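Enoyl-CoA hydratase (Mycobacterium thermoresistibile, PDB 3T3W) probably catalyses the hydration of trans-2-enoyl-CoA thioesters in lipid metabolism. Local coordinates at residues D50-D53 with A54-R58; E108-L111 with R112-N115; K177-F181 with T182-M186. All coordinates share one frame; numbering follows the deposited sequence.

Interaction 1. Residues D50-D53 with A54-R58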
# COMPACT_ATOMS: atom_id res chain seq x y z
N ASP F 50 -28.75 -10.99 12.19
CA ASP F 50 -28.49 -12.44 12.16
C ASP F 50 -29.31 -13.15 11.07
O ASP F 50 -28.80 -14.01 10.34
CB ASP F 50 -28.77 -13.11 13.50
CG ASP F 50 -27.83 -12.67 14.60
OD1 ASP F 50 -26.77 -12.06 14.34
OD2 ASP F 50 -28.20 -12.93 15.78
N GLU F 51 -30.57 -12.75 10.94
CA GLU F 51 -31.46 -13.37 9.97
C GLU F 51 -31.04 -12.98 8.53
O GLU F 51 -31.07 -13.81 7.59
CB GLU F 51 -32.90 -12.95 10.29
CG GLU F 51 -33.94 -13.71 9.56
CD GLU F 51 -35.40 -13.34 9.93
OE1 GLU F 51 -35.63 -12.61 10.91
OE2 GLU F 51 -36.29 -13.81 9.18
N LEU F 52 -30.63 -11.73 8.38
CA LEU F 52 -30.16 -11.24 7.08
C LEU F 52 -28.88 -11.97 6.69
O LEU F 52 -28.70 -12.40 5.53
CB LEU F 52 -29.90 -9.72 7.16
CG LEU F 52 -29.34 -9.00 5.93
CD1 LEU F 52 -30.21 -9.32 4.68
CD2 LEU F 52 -29.23 -7.47 6.10
N ASP F 53 -27.96 -12.12 7.65
CA ASP F 53 -26.73 -12.88 7.39
C ASP F 53 -27.01 -14.32 6.95
O ASP F 53 -26.39 -14.86 6.00
CB ASP F 53 -25.82 -12.88 8.61
CG ASP F 53 -24.47 -13.50 8.32
OD1 ASP F 53 -23.76 -13.08 7.37
OD2 ASP F 53 -24.14 -14.44 9.03
N ALA F 54 -27.99 -14.95 7.60
CA ALA F 54 -28.37 -16.31 7.24
C ALA F 54 -28.90 -16.39 5.80
O ALA F 54 -28.65 -17.36 5.10
CB ALA F 54 -29.41 -16.87 8.24
N ALA F 55 -29.66 -15.37 5.39
CA ALA F 55 -30.23 -15.28 4.04
C ALA F 55 -29.10 -15.14 3.00
O ALA F 55 -29.11 -15.79 1.95
CB ALA F 55 -31.19 -14.07 3.96
N TRP F 56 -28.11 -14.28 3.27
CA TRP F 56 -26.97 -14.17 2.37
C TRP F 56 -26.24 -15.49 2.23
O TRP F 56 -25.86 -15.90 1.14
CB TRP F 56 -25.99 -13.13 2.89
CG TRP F 56 -26.30 -11.72 2.50
CD1 TRP F 56 -27.01 -10.77 3.20
CD2 TRP F 56 -25.79 -11.02 1.30
NE1 TRP F 56 -27.01 -9.56 2.53
CE2 TRP F 56 -26.27 -9.67 1.37
CE3 TRP F 56 -25.02 -11.41 0.22
CZ2 TRP F 56 -25.98 -8.73 0.39
CZ3 TRP F 56 -24.71 -10.47 -0.76
CH2 TRP F 56 -25.19 -9.16 -0.69
N THR F 57 -26.07 -16.18 3.34
CA THR F 57 -25.41 -17.49 3.33
C THR F 57 -26.22 -18.51 2.53
O THR F 57 -25.67 -19.26 1.69
CB THR F 57 -25.15 -17.97 4.76
OG1 THR F 57 -24.16 -17.13 5.35
CG2 THR F 57 -24.68 -19.46 4.75
N ARG F 58 -27.53 -18.48 2.72
CA ARG F 58 -28.41 -19.42 2.01
C ARG F 58 -28.26 -19.23 0.48
O ARG F 58 -28.08 -20.22 -0.30
CB ARG F 58 -29.86 -19.18 2.44
CG ARG F 58 -30.84 -20.30 2.13
CD ARG F 58 -31.92 -20.43 3.23
NE ARG F 58 -32.63 -19.21 3.38
CZ ARG F 58 -32.65 -18.38 4.45
NH1 ARG F 58 -33.35 -17.27 4.31
NH2 ARG F 58 -32.08 -18.62 5.64
O HOH W 1 -32.81 -15.82 6.85
O HOH W 2 -23.32 -14.44 4.87
O HOH W 3 -24.03 -16.95 7.85

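Interaction 2. Residues E108-L111 with R112-N115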
# COMPACT_ATOMS: atom_id res chain seq x y z
N GLU F 108 -17.90 -7.55 10.45
CA GLU F 108 -17.65 -8.89 9.90
C GLU F 108 -18.80 -9.31 8.95
O GLU F 108 -18.55 -9.85 7.86
CB GLU F 108 -17.47 -9.93 11.02
CG GLU F 108 -17.22 -11.37 10.58
CD GLU F 108 -17.32 -12.37 11.74
OE1 GLU F 108 -16.83 -12.05 12.85
OE2 GLU F 108 -17.92 -13.47 11.52
N TYR F 109 -20.04 -9.04 9.34
CA TYR F 109 -21.18 -9.39 8.49
C TYR F 109 -21.09 -8.66 7.17
O TYR F 109 -21.24 -9.26 6.13
CB TYR F 109 -22.48 -9.03 9.18
CG TYR F 109 -23.03 -10.03 10.21
CD1 TYR F 109 -22.28 -11.11 10.68
CD2 TYR F 109 -24.31 -9.85 10.74
CE1 TYR F 109 -22.79 -11.99 11.64
CE2 TYR F 109 -24.82 -10.74 11.70
CZ TYR F 109 -24.08 -11.79 12.15
OH TYR F 109 -24.59 -12.67 13.14
N SER F 110 -20.86 -7.35 7.22
CA SER F 110 -20.87 -6.54 6.00
C SER F 110 -19.72 -6.97 5.08
O SER F 110 -19.91 -7.07 3.86
CB SER F 110 -20.83 -5.05 6.32
OG SER F 110 -22.07 -4.55 6.81
N LEU F 111 -18.54 -7.26 5.63
CA LEU F 111 -17.44 -7.77 4.81
C LEU F 111 -17.74 -9.15 4.20
O LEU F 111 -17.43 -9.38 3.03
CB LEU F 111 -16.12 -7.78 5.60
CG LEU F 111 -15.43 -6.43 5.70
CD1 LEU F 111 -14.28 -6.52 6.73
CD2 LEU F 111 -14.89 -5.96 4.34
N ARG F 112 -18.38 -10.02 4.96
CA ARG F 112 -18.74 -11.31 4.45
C ARG F 112 -19.70 -11.17 3.27
O ARG F 112 -19.50 -11.83 2.23
CB ARG F 112 -19.42 -12.15 5.55
CG ARG F 112 -19.85 -13.47 4.99
CD ARG F 112 -19.92 -14.53 6.03
NE ARG F 112 -20.80 -14.27 7.15
CZ ARG F 112 -20.40 -14.12 8.41
NH1 ARG F 112 -21.29 -14.01 9.39
NH2 ARG F 112 -19.11 -14.08 8.72
N TRP F 113 -20.68 -10.28 3.36
CA TRP F 113 -21.61 -10.09 2.23
C TRP F 113 -20.90 -9.53 1.00
O TRP F 113 -21.14 -9.97 -0.15
CB TRP F 113 -22.74 -9.17 2.63
CG TRP F 113 -23.45 -9.63 3.87
CD1 TRP F 113 -23.57 -10.93 4.37
CD2 TRP F 113 -24.15 -8.77 4.81
NE1 TRP F 113 -24.29 -10.92 5.57
CE2 TRP F 113 -24.68 -9.64 5.86
CE3 TRP F 113 -24.37 -7.40 4.88
CZ2 TRP F 113 -25.39 -9.13 6.95
CZ3 TRP F 113 -25.09 -6.90 5.97
CH2 TRP F 113 -25.59 -7.76 6.98
N ARG F 114 -20.02 -8.56 1.23
CA ARG F 114 -19.19 -7.98 0.20
C ARG F 114 -18.48 -9.05 -0.61
O ARG F 114 -18.34 -8.91 -1.85
CB ARG F 114 -18.20 -6.98 0.83
CG ARG F 114 -17.34 -6.20 -0.16
CD ARG F 114 -15.96 -6.81 -0.32
NE ARG F 114 -15.07 -5.89 -1.04
CZ ARG F 114 -13.78 -6.15 -1.32
NH1 ARG F 114 -13.25 -7.33 -0.97
NH2 ARG F 114 -13.06 -5.21 -1.94
N ASN F 115 -18.00 -10.09 0.07
CA ASN F 115 -17.17 -11.13 -0.54
C ASN F 115 -17.91 -12.34 -1.09
O ASN F 115 -17.29 -13.26 -1.65
CB ASN F 115 -16.08 -11.55 0.45
CG ASN F 115 -15.05 -10.45 0.65
OD1 ASN F 115 -14.55 -9.89 -0.35
ND2 ASN F 115 -14.70 -10.15 1.91

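Interaction 3. Residues K177-F181 with T182-M186. With EDO (1,2-ethanediol), chain V.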
# COMPACT_ATOMS: atom_id res chain seq x y z
N LYS F 177 -16.36 13.88 3.65
CA LYS F 177 -16.15 14.77 4.79
C LYS F 177 -17.35 15.70 4.87
O LYS F 177 -17.84 15.96 5.95
CB LYS F 177 -14.85 15.57 4.66
CG LYS F 177 -13.62 14.70 4.93
CD LYS F 177 -12.36 15.54 4.74
CE LYS F 177 -11.11 14.79 4.59
NZ LYS F 177 -9.92 15.70 4.28
N GLU F 178 -17.78 16.22 3.73
CA GLU F 178 -18.92 17.20 3.76
C GLU F 178 -20.13 16.57 4.45
O GLU F 178 -20.75 17.21 5.32
CB GLU F 178 -19.29 17.65 2.37
CG GLU F 178 -20.43 18.65 2.30
CD GLU F 178 -20.85 19.00 0.88
OE1 GLU F 178 -20.08 18.72 -0.08
OE2 GLU F 178 -21.99 19.54 0.73
N ILE F 179 -20.52 15.38 4.01
CA ILE F 179 -21.74 14.77 4.55
C ILE F 179 -21.56 14.25 5.97
O ILE F 179 -22.53 14.23 6.73
CB ILE F 179 -22.41 13.76 3.62
CG1 ILE F 179 -21.57 12.52 3.48
CG2 ILE F 179 -22.69 14.39 2.24
CD1 ILE F 179 -21.88 11.41 4.40
N LEU F 180 -20.35 13.86 6.36
CA LEU F 180 -20.10 13.48 7.76
C LEU F 180 -20.10 14.73 8.69
O LEU F 180 -20.68 14.71 9.79
CB LEU F 180 -18.78 12.72 7.87
CG LEU F 180 -18.81 11.25 7.39
CD1 LEU F 180 -17.39 10.65 7.44
CD2 LEU F 180 -19.82 10.39 8.21
N PHE F 181 -19.46 15.81 8.23
CA PHE F 181 -19.32 17.01 9.03
C PHE F 181 -20.70 17.70 9.24
O PHE F 181 -20.92 18.33 10.28
CB PHE F 181 -18.39 18.03 8.37
CG PHE F 181 -16.91 17.64 8.35
CD1 PHE F 181 -16.39 16.62 9.14
CD2 PHE F 181 -16.05 18.35 7.53
CE1 PHE F 181 -15.03 16.33 9.12
CE2 PHE F 181 -14.68 18.05 7.49
CZ PHE F 181 -14.15 17.05 8.28
N THR F 182 -21.60 17.58 8.25
CA THR F 182 -22.87 18.29 8.29
C THR F 182 -24.03 17.41 8.68
O THR F 182 -25.07 17.92 9.16
CB THR F 182 -23.26 18.95 6.96
OG1 THR F 182 -23.36 17.93 5.96
CG2 THR F 182 -22.26 20.03 6.56
N GLY F 183 -23.91 16.10 8.45
CA GLY F 183 -25.03 15.19 8.60
C GLY F 183 -26.12 15.33 7.53
O GLY F 183 -27.21 14.79 7.68
N ARG F 184 -25.84 16.05 6.43
CA ARG F 184 -26.85 16.25 5.42
C ARG F 184 -27.14 15.01 4.59
O ARG F 184 -26.32 14.07 4.51
CB ARG F 184 -26.49 17.43 4.49
CG ARG F 184 -25.44 17.15 3.45
CD ARG F 184 -25.46 18.29 2.45
NE ARG F 184 -24.47 18.17 1.40
CZ ARG F 184 -24.63 17.50 0.27
NH1 ARG F 184 -23.68 17.51 -0.67
NH2 ARG F 184 -25.71 16.81 0.06
N ALA F 185 -28.29 15.05 3.92
CA ALA F 185 -28.67 13.95 3.03
C ALA F 185 -28.23 14.28 1.61
O ALA F 185 -28.08 15.46 1.28
CB ALA F 185 -30.18 13.74 3.09
N MET F 186 -27.99 13.24 0.82
CA MET F 186 -27.75 13.31 -0.61
C MET F 186 -28.88 12.63 -1.38
O MET F 186 -29.34 11.54 -1.02
CB MET F 186 -26.46 12.55 -0.94
CG MET F 186 -25.23 13.14 -0.21
SD MET F 186 -23.77 12.09 -0.47
CE MET F 186 -24.17 10.74 0.59
C1 EDO V . -9.68 16.82 0.96
O1 EDO V . -10.72 16.48 1.83
C2 EDO V . -8.71 15.67 0.87
O2 EDO V . -8.04 15.58 2.10
O HOH W 4 -24.85 12.66 6.23

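Interaction 1. Residues D50-D53 with A54-R58
The carbonyl oxygen of E51 is gripped twice: A55 N donates to it at 3.0 Å in the helical i to i+4 pattern, and a water donates at 2.8 Å. The same water accepts from R58 NH1, so the guanidinium edge is tied to the backbone two turns earlier, while A55 CA lies over one guanidinium face.

One turn apart, D53 and T57 are bridged by two waters. With D53 CG anti to the backbone N (chi1 -172°), its carboxylate meets T57 OG1 through them. One water donates to D53 OD1 and the other to D53 OD2; each also bonds to T57 OG1, though the second lies doubtfully close to the hydroxyl. W113 NE1 reaches OD1 and R112 NH1 reaches OD2, both from helix 95-115.

On the buried side, L52 and W56 lie side by side and point the same way, L52 CD1 touching W56 CD1 at 3.8 Å. The L52 carbonyl oxygen takes W56 N at 3.0 Å and also sits at the indole edge, 3.3 Å from W56 CD1.

Helix 46-61 is the crossover between strands 30-35 and 67-72 of the crotonase-type fold, and L52 and A55 rest on I33. The chemistry is divided accordingly: hydrocarbon meets the sheet, while the D53 carboxylate, held by neutral donors and an arginine, is probably kept ionised.

Interaction 2. Residues E108-L111 with R112-N115
E108 and R112 form an i to i+4 salt bridge, one turn apart near the end of helix 95-115. R112 NH2 donates to E108 OE2 at 3.1 Å in a nearly straight bond (N-H...O 168°), using the anti lone pair of that oxygen. The carboxylate oxygen lies in the guanidinium plane, the two flat groups are turned 68° apart, and a single nitrogen makes the bond. R112 NH1 has a second acid, D53 of helix 46-61, and passes obliquely by the Y109 ring, 3.3 Å from Y109 CD1.

The other side-chain polar bonds involve R114 and S110. R114 NH1 donates to N115 OD1 at 2.9 Å; R114 also pairs with D237 and bonds to N233 O. The OG of S110 is bonded to L134 O.

The aromatic contacts centre on W113. Y109 CB stands over the six-membered ring of the indole as a CH-pi contact, 4.1 Å from the centroid, and touches W113 CZ2 at 3.7 Å. With W113 CG anti to its own carbonyl carbon (chi1 -54°), the indole lies against the preceding turn, with Y109 O over one face, 3.1 Å above the plane and offset toward the rim. W56 stacks with the W113 rings from the neighbouring helix, and N115 packs on Y242 of a second subunit.

Among the backbone bonds, W113 N donates to that same Y109 O at 3.0 Å, and R114 N to S110 O likewise.

Each arginine is thus shared. R112 stands between an acid of its own helix and one of the next, which probably spreads its positive charge over both; for R114, D237, N115 OD1 and N233 O together probably limit rotation of the guanidinium group.

Interaction 3. Residues K177-F181 with T182-M186
T182 ends helix 173-182 with an ST turn, in which its OG1 accepts from R184 N, two residues on, at 3.1 Å. The same OG1 also donates back to E178 O at 2.8 Å. T182 N reaches E178 O too, at 3.1 Å, from the opposite face of the carbonyl plane, so this one oxygen holds two donors. Placing OG1 between the backbone N and the carbonyl carbon (chi1 60°) lets the hydroxyl bridge the last turn and the departing chain. G183, with positive phi (71°), then leaves the helix, its N still bonded to I179 O at 2.9 Å. A water donates to both I179 O and R184 O, pinning the exit a second time.

The returning chain brings R184 back alongside the helix. Its guanidinium grips E178 OE2 side-on, NE at 2.9 Å and NH1 at 3.0 Å. That oxygen lies in the guanidinium plane, but both nitrogens approach it from the same side, above the carboxylate plane, and the two flat groups are turned 60° apart. R184 NH2 is anchored separately by A185 O. I179 CG2 covers the centre of one guanidinium face, 4.1 Å above it, and touches M186 SD at 3.7 Å where strand 186-187 begins.

Farther out, the charges are shared. R184 NH1 also pairs with E190, while E178 OE2 is taken by R199 and OE1 by N198, both of the third subunit; the pair is therefore part of a subunit interface, and the E178 carboxylate is probably kept ionised there. K177 crosses the same boundary to D140 of the third subunit. Beside it lies a 1,2-ethanediol, probably from the crystallisation liquor, and K177 NZ donates to both its O1 and its O2.

Followed from the N terminus, the three contacts come in series: none nests within or crosses another, and none closes a long loop. Interaction 1 lies on the helix leading from strand 30-35 to strand 67-72. Interaction 2 occupies the last turns of helix 95-115, just before strand 120-124, and the two touch: Y109 OH meets D50 OD1 at 2.6 Å, and W113 CH2 packs on L52 CD2. Together they join two helices of the fold. Interaction 3 lies on the opposite side of the chain's centre, its centre about 25 Å from that of interaction 2. It turns helix 173-182 into strand 186-187 and faces the third subunit.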